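Local coordinates for protein acetoacetate decarboxylase (Sphingomonas wittichii, PDB 5UPB) that is an acetoacetate decarboxylase-like lyase that probably acts on small keto-acid substrates, possibly through the Schiff-base chemistry known from its family, at residues A45-A50 and I88-G93; Q96-A101 and R175-T180. One frame throughout, in Å; residues are numbered along the deposited sequence.

Interaction 1. Residues A45-A50 and I88-G93; sequences AGLKVA and IACTHG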
loop_
_atom_site.group_PDB
_atom_site.type_symbol
_atom_site.label_atom_id
_atom_site.label_comp_id
_atom_site.label_asym_id
_atom_site.label_seq_id
_atom_site.Cartn_x
_atom_site.Cartn_y
_atom_site.Cartn_z
ATOM N N ALA A 45 -16.282 30.854 -1.816
ATOM C CA ALA A 45 -16.947 32.137 -1.647
ATOM C C ALA A 45 -17.531 32.270 -0.246
ATOM O O ALA A 45 -18.147 31.335 0.280
ATOM C CB ALA A 45 -18.053 32.292 -2.689
ATOM N N GLY A 46 -17.306 33.423 0.377
ATOM C CA GLY A 46 -17.832 33.690 1.704
ATOM C C GLY A 46 -16.787 33.619 2.792
ATOM O O GLY A 46 -17.061 34.058 3.921
ATOM N N LEU A 47 -15.605 33.083 2.487
ATOM C CA LEU A 47 -14.475 33.059 3.404
ATOM C C LEU A 47 -13.441 34.076 2.959
ATOM O O LEU A 47 -13.138 34.198 1.769
ATOM C CB LEU A 47 -13.824 31.679 3.483
ATOM C CG LEU A 47 -14.707 30.524 3.954
ATOM C CD1 LEU A 47 -13.882 29.232 4.074
ATOM C CD2 LEU A 47 -15.382 30.895 5.270
ATOM N N LYS A 48 -12.883 34.780 3.931
ATOM C CA LYS A 48 -11.908 35.824 3.676
ATOM C C LYS A 48 -10.587 35.389 4.284
ATOM O O LYS A 48 -10.538 34.963 5.442
ATOM C CB LYS A 48 -12.366 37.159 4.278
ATOM C CG LYS A 48 -11.554 38.372 3.846
ATOM C CD LYS A 48 -11.779 38.706 2.376
ATOM C CE LYS A 48 -11.224 40.072 2.017
ATOM N NZ LYS A 48 -11.439 40.384 0.582
ATOM N N VAL A 49 -9.527 35.447 3.483
ATOM C CA VAL A 49 -8.231 35.033 3.982
ATOM C C VAL A 49 -7.834 35.967 5.140
ATOM O O VAL A 49 -8.204 37.150 5.176
ATOM C CB VAL A 49 -7.214 35.045 2.825
ATOM C CG1 VAL A 49 -6.933 36.490 2.332
ATOM C CG2 VAL A 49 -5.937 34.344 3.216
ATOM N N ALA A 50 -7.041 35.449 6.068
ATOM C CA ALA A 50 -6.502 36.295 7.128
ATOM C C ALA A 50 -5.219 36.898 6.582
ATOM O O ALA A 50 -5.169 37.232 5.394
ATOM C CB ALA A 50 -6.278 35.508 8.422
ATOM N N ILE A 88 -5.679 27.008 5.568
ATOM C CA ILE A 88 -5.584 28.455 5.372
ATOM C C ILE A 88 -6.349 29.160 6.482
ATOM O O ILE A 88 -7.530 28.874 6.716
ATOM C CB ILE A 88 -6.143 28.846 3.995
ATOM C CG1 ILE A 88 -5.355 28.113 2.906
ATOM C CG2 ILE A 88 -6.123 30.370 3.808
ATOM C CD1 ILE A 88 -5.964 28.218 1.514
ATOM N N ALA A 89 -5.683 30.089 7.163
ATOM C CA ALA A 89 -6.388 30.891 8.155
ATOM C C ALA A 89 -7.309 31.870 7.442
ATOM O O ALA A 89 -6.915 32.502 6.458
ATOM C CB ALA A 89 -5.404 31.632 9.059
ATOM N N CYS A 90 -8.552 31.969 7.917
ATOM C CA CYS A 90 -9.572 32.770 7.251
ATOM C C CYS A 90 -10.645 33.170 8.265
ATOM O O CYS A 90 -10.581 32.831 9.454
ATOM C CB CYS A 90 -10.170 32.022 6.061
ATOM S SG CYS A 90 -10.913 30.430 6.472
ATOM N N THR A 91 -11.638 33.913 7.767
ATOM C CA THR A 91 -12.759 34.383 8.564
ATOM C C THR A 91 -14.053 34.241 7.775
ATOM O O THR A 91 -14.076 34.344 6.542
ATOM C CB THR A 91 -12.605 35.856 8.961
ATOM O OG1 THR A 91 -12.288 36.633 7.788
ATOM C CG2 THR A 91 -11.524 36.000 9.971
ATOM N N HIS A 92 -15.135 34.025 8.517
ATOM C CA HIS A 92 -16.501 34.066 8.008
ATOM C C HIS A 92 -17.193 35.110 8.867
ATOM O O HIS A 92 -17.470 34.865 10.048
ATOM C CB HIS A 92 -17.201 32.709 8.102
ATOM C CG HIS A 92 -18.601 32.724 7.570
ATOM N ND1 HIS A 92 -19.705 32.586 8.381
ATOM C CD2 HIS A 92 -19.074 32.811 6.304
ATOM C CE1 HIS A 92 -20.800 32.635 7.645
ATOM N NE2 HIS A 92 -20.444 32.753 6.379
ATOM N N GLY A 93 -17.419 36.285 8.298
ATOM C CA GLY A 93 -17.844 37.397 9.114
ATOM C C GLY A 93 -16.660 37.785 9.969
ATOM O O GLY A 93 -15.582 38.080 9.444
HETATM O O HOH W 1 -16.834 36.593 5.192
#

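Interaction 2. Residues Q96-A101 and R175-T180; sequences QGYFPA and RSRPAT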
loop_
_atom_site.group_PDB
_atom_site.type_symbol
_atom_site.label_atom_id
_atom_site.label_comp_id
_atom_site.label_asym_id
_atom_site.label_seq_id
_atom_site.Cartn_x
_atom_site.Cartn_y
_atom_site.Cartn_z
ATOM N N GLN A 96 -13.280 33.430 13.293
ATOM C CA GLN A 96 -11.954 33.033 12.850
ATOM C C GLN A 96 -11.879 31.529 12.705
ATOM O O GLN A 96 -12.332 30.790 13.577
ATOM C CB GLN A 96 -10.910 33.473 13.886
ATOM C CG GLN A 96 -10.828 34.985 14.092
ATOM C CD GLN A 96 -9.693 35.372 15.014
ATOM O OE1 GLN A 96 -9.519 34.779 16.077
ATOM N NE2 GLN A 96 -8.907 36.361 14.605
ATOM N N GLY A 97 -11.282 31.067 11.615
ATOM C CA GLY A 97 -11.176 29.637 11.459
ATOM C C GLY A 97 -10.044 29.266 10.532
ATOM O O GLY A 97 -9.248 30.114 10.118
ATOM N N TYR A 98 -10.009 27.980 10.197
ATOM C CA TYR A 98 -9.131 27.443 9.182
ATOM C C TYR A 98 -10.006 26.824 8.095
ATOM O O TYR A 98 -11.052 26.247 8.396
ATOM C CB TYR A 98 -8.190 26.355 9.718
ATOM C CG TYR A 98 -7.027 26.913 10.458
ATOM C CD1 TYR A 98 -5.932 27.476 9.784
ATOM C CD2 TYR A 98 -7.023 26.919 11.864
ATOM C CE1 TYR A 98 -4.848 28.004 10.496
ATOM C CE2 TYR A 98 -5.964 27.434 12.568
ATOM C CZ TYR A 98 -4.873 27.978 11.899
ATOM O OH TYR A 98 -3.821 28.495 12.654
ATOM N N PHE A 99 -9.571 26.951 6.839
ATOM C CA PHE A 99 -10.142 26.184 5.738
ATOM C C PHE A 99 -9.088 25.184 5.306
ATOM O O PHE A 99 -7.994 25.592 4.882
ATOM C CB PHE A 99 -10.544 27.065 4.554
ATOM C CG PHE A 99 -11.079 26.280 3.388
ATOM C CD1 PHE A 99 -12.313 25.656 3.462
ATOM C CD2 PHE A 99 -10.330 26.153 2.224
ATOM C CE1 PHE A 99 -12.793 24.922 2.405
ATOM C CE2 PHE A 99 -10.802 25.425 1.151
ATOM C CZ PHE A 99 -12.035 24.814 1.231
ATOM N N PRO A 100 -9.303 23.895 5.509
ATOM C CA PRO A 100 -8.273 22.903 5.126
ATOM C C PRO A 100 -8.343 22.569 3.629
ATOM O O PRO A 100 -8.890 21.560 3.200
ATOM C CB PRO A 100 -8.609 21.712 6.029
ATOM C CG PRO A 100 -10.105 21.796 6.167
ATOM C CD PRO A 100 -10.490 23.258 6.099
ATOM N N ALA A 101 -7.706 23.430 2.831
ATOM C CA ALA A 101 -7.835 23.383 1.365
ATOM C C ALA A 101 -7.385 22.051 0.790
ATOM O O ALA A 101 -8.071 21.476 -0.055
ATOM C CB ALA A 101 -7.012 24.505 0.739
ATOM N N ARG A 175 -1.552 28.089 17.056
ATOM C CA ARG A 175 -2.325 29.192 16.496
ATOM C C ARG A 175 -3.772 28.755 16.315
ATOM O O ARG A 175 -4.243 28.456 15.216
ATOM C CB ARG A 175 -1.685 29.693 15.205
ATOM C CG ARG A 175 -0.320 30.394 15.369
ATOM C CD ARG A 175 0.822 29.547 15.854
ATOM N NE ARG A 175 2.073 30.312 15.819
ATOM C CZ ARG A 175 3.192 30.005 16.474
ATOM N NH1 ARG A 175 3.280 28.921 17.243
ATOM N NH2 ARG A 175 4.249 30.789 16.339
ATOM N N SER A 176 -4.479 28.754 17.436
ATOM C CA SER A 176 -5.834 28.237 17.527
ATOM C C SER A 176 -6.845 29.217 16.945
ATOM O O SER A 176 -6.879 30.401 17.313
ATOM C CB SER A 176 -6.178 27.946 18.983
ATOM O OG SER A 176 -6.230 29.157 19.727
ATOM N N ARG A 177 -7.696 28.698 16.064
ATOM C CA ARG A 177 -8.811 29.431 15.511
ATOM C C ARG A 177 -10.004 28.508 15.698
ATOM O O ARG A 177 -9.987 27.378 15.182
ATOM C CB ARG A 177 -8.542 29.795 14.037
ATOM C CG ARG A 177 -7.273 30.666 13.887
ATOM C CD ARG A 177 -6.825 30.951 12.455
ATOM N NE ARG A 177 -7.726 31.881 11.777
ATOM C CZ ARG A 177 -7.675 33.211 11.848
ATOM N NH1 ARG A 177 -6.766 33.847 12.589
ATOM N NH2 ARG A 177 -8.559 33.914 11.164
ATOM N N PRO A 178 -11.071 28.938 16.373
ATOM C CA PRO A 178 -12.060 27.950 16.851
ATOM C C PRO A 178 -12.767 27.203 15.725
ATOM O O PRO A 178 -13.028 26.001 15.847
ATOM C CB PRO A 178 -13.068 28.802 17.630
ATOM C CG PRO A 178 -12.838 30.211 17.202
ATOM C CD PRO A 178 -11.426 30.324 16.708
ATOM N N ALA A 179 -13.037 27.862 14.610
ATOM C CA ALA A 179 -13.859 27.240 13.582
ATOM C C ALA A 179 -12.988 26.547 12.556
ATOM O O ALA A 179 -11.906 27.019 12.211
ATOM C CB ALA A 179 -14.740 28.264 12.880
ATOM N N THR A 180 -13.495 25.439 12.035
ATOM C CA THR A 180 -13.000 24.856 10.798
ATOM C C THR A 180 -14.112 24.996 9.780
ATOM O O THR A 180 -15.221 24.491 9.984
ATOM C CB THR A 180 -12.558 23.404 10.978
ATOM O OG1 THR A 180 -11.537 23.337 11.959
ATOM C CG2 THR A 180 -12.025 22.824 9.681
#

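Interaction 1. Residues A45-A50 and I88-G93
With chi1 at 50°, Thr-91 holds OG1 between its own backbone N and carbonyl carbon, on the Lys-48 side, where the hydroxyl lies 3.6 Å from Lys-48 CB and gives Lys-48 O a weak hydrogen bond of 3.4 Å. His-92 instead turns CG anti to its backbone N (chi1 -179°); the ring set out this way meets Gly-46 O at its edge, CD2 lying 3.4 Å from that oxygen. A water links the same oxygen to Gly-93 N. Leu-47 CD2 packs on His-92 CB at 3.8 Å, the two side chains crossing at about a right angle, and its other branch, CD1, on Cys-90 SG at 4.0 Å.

Lys-48 and Thr-91 form a hydrogen-bonded antiparallel pair: Lys-48 N reaches Thr-91 O at 2.9 Å, and Thr-91 N reaches Lys-48 O at 2.8 Å. Each donor lies in the plane of the carbonyl it meets. A third backbone bond, from Ala-50 N to Ala-89 O at 3.0 Å, comes in 39° above the carbonyl plane.

The side-chain amide of Gln-40, on helix 36-42, hydrogen-bonds to Leu-47 O through NE2 and to Val-49 N through OE1, on the side turned away from 88-93. The arrangement is a short strand paired with the C-terminal end of strand 80-92, within the beta-rich acetoacetate decarboxylase fold. Its polar grip is largely main-chain, with Lys-48 O shared by two Thr-91 donors, while side chains add mostly apolar packing.

Interaction 2. Residues Q96-A101 and R175-T180
Arg-177 lies across Tyr-98, its CD 3.8 Å from the ring centroid in a CH-pi contact displaced toward the rim. The chain bends at chi3 (72°), which places NE to donate to Gly-97 O at 2.9 Å. That oxygen lies close to the guanidinium plane, although the donor stands 42° above the carbonyl plane. CD, not the guanidinium, meets the ring face, and the two planes stand 75° apart. Gln-96 crosses the guanidinium and rests CB over one of its faces, 3.6 Å from Arg-177 NH2.

At the ring edge, Tyr-98 OH donates to Arg-175 O at 2.6 Å, in the carbonyl plane and on a lone pair. The tyrosine is therefore held both at its face and at its hydroxyl. Parallel pairing of Gly-97 with Ala-179 and Tyr-98 with Thr-180 sets the register: Ala-179 N bonds to Gln-96 O at 3.2 Å, and Tyr-98 N points to Ala-179 O, whose position is less certain. Farther on, Pro-100 CD touches Thr-180 CG2 at 3.9 Å.

A second shell steadies these groups, with Tyr-31 OH bonded to Arg-175 N and Cys-90 O taking Arg-177 NH2. Tyr-98 also packs on Leu-53 and Met-55 of strand 53-65. Strand 95-105 lies between 80-92, its antiparallel neighbour, and 179-186, its parallel one, while strand 196-202 continues the pairing beyond Thr-180.

The two contacts show how one pair of consecutive strands carries a further segment on each side. The centres of interactions 1 and 2 are about 9 Å apart. Both lie on the same side of the chain's centre, with interaction 2 the nearer to it. They come in series along the sequence: interaction 1 closes at 93, and interaction 2 opens at 96 after a short turn. Strands 80-92 and 95-105, antiparallel, join them directly, as where Ile-88 N meets Phe-99 O at 2.8 Å. Ala-89 CB packs on Arg-177 NE at 3.6 Å. The hairpin of strands 80-92 and 95-105 thereby gathers the distant segments 45-50 and 175-180 within the acetoacetate decarboxylase-like fold.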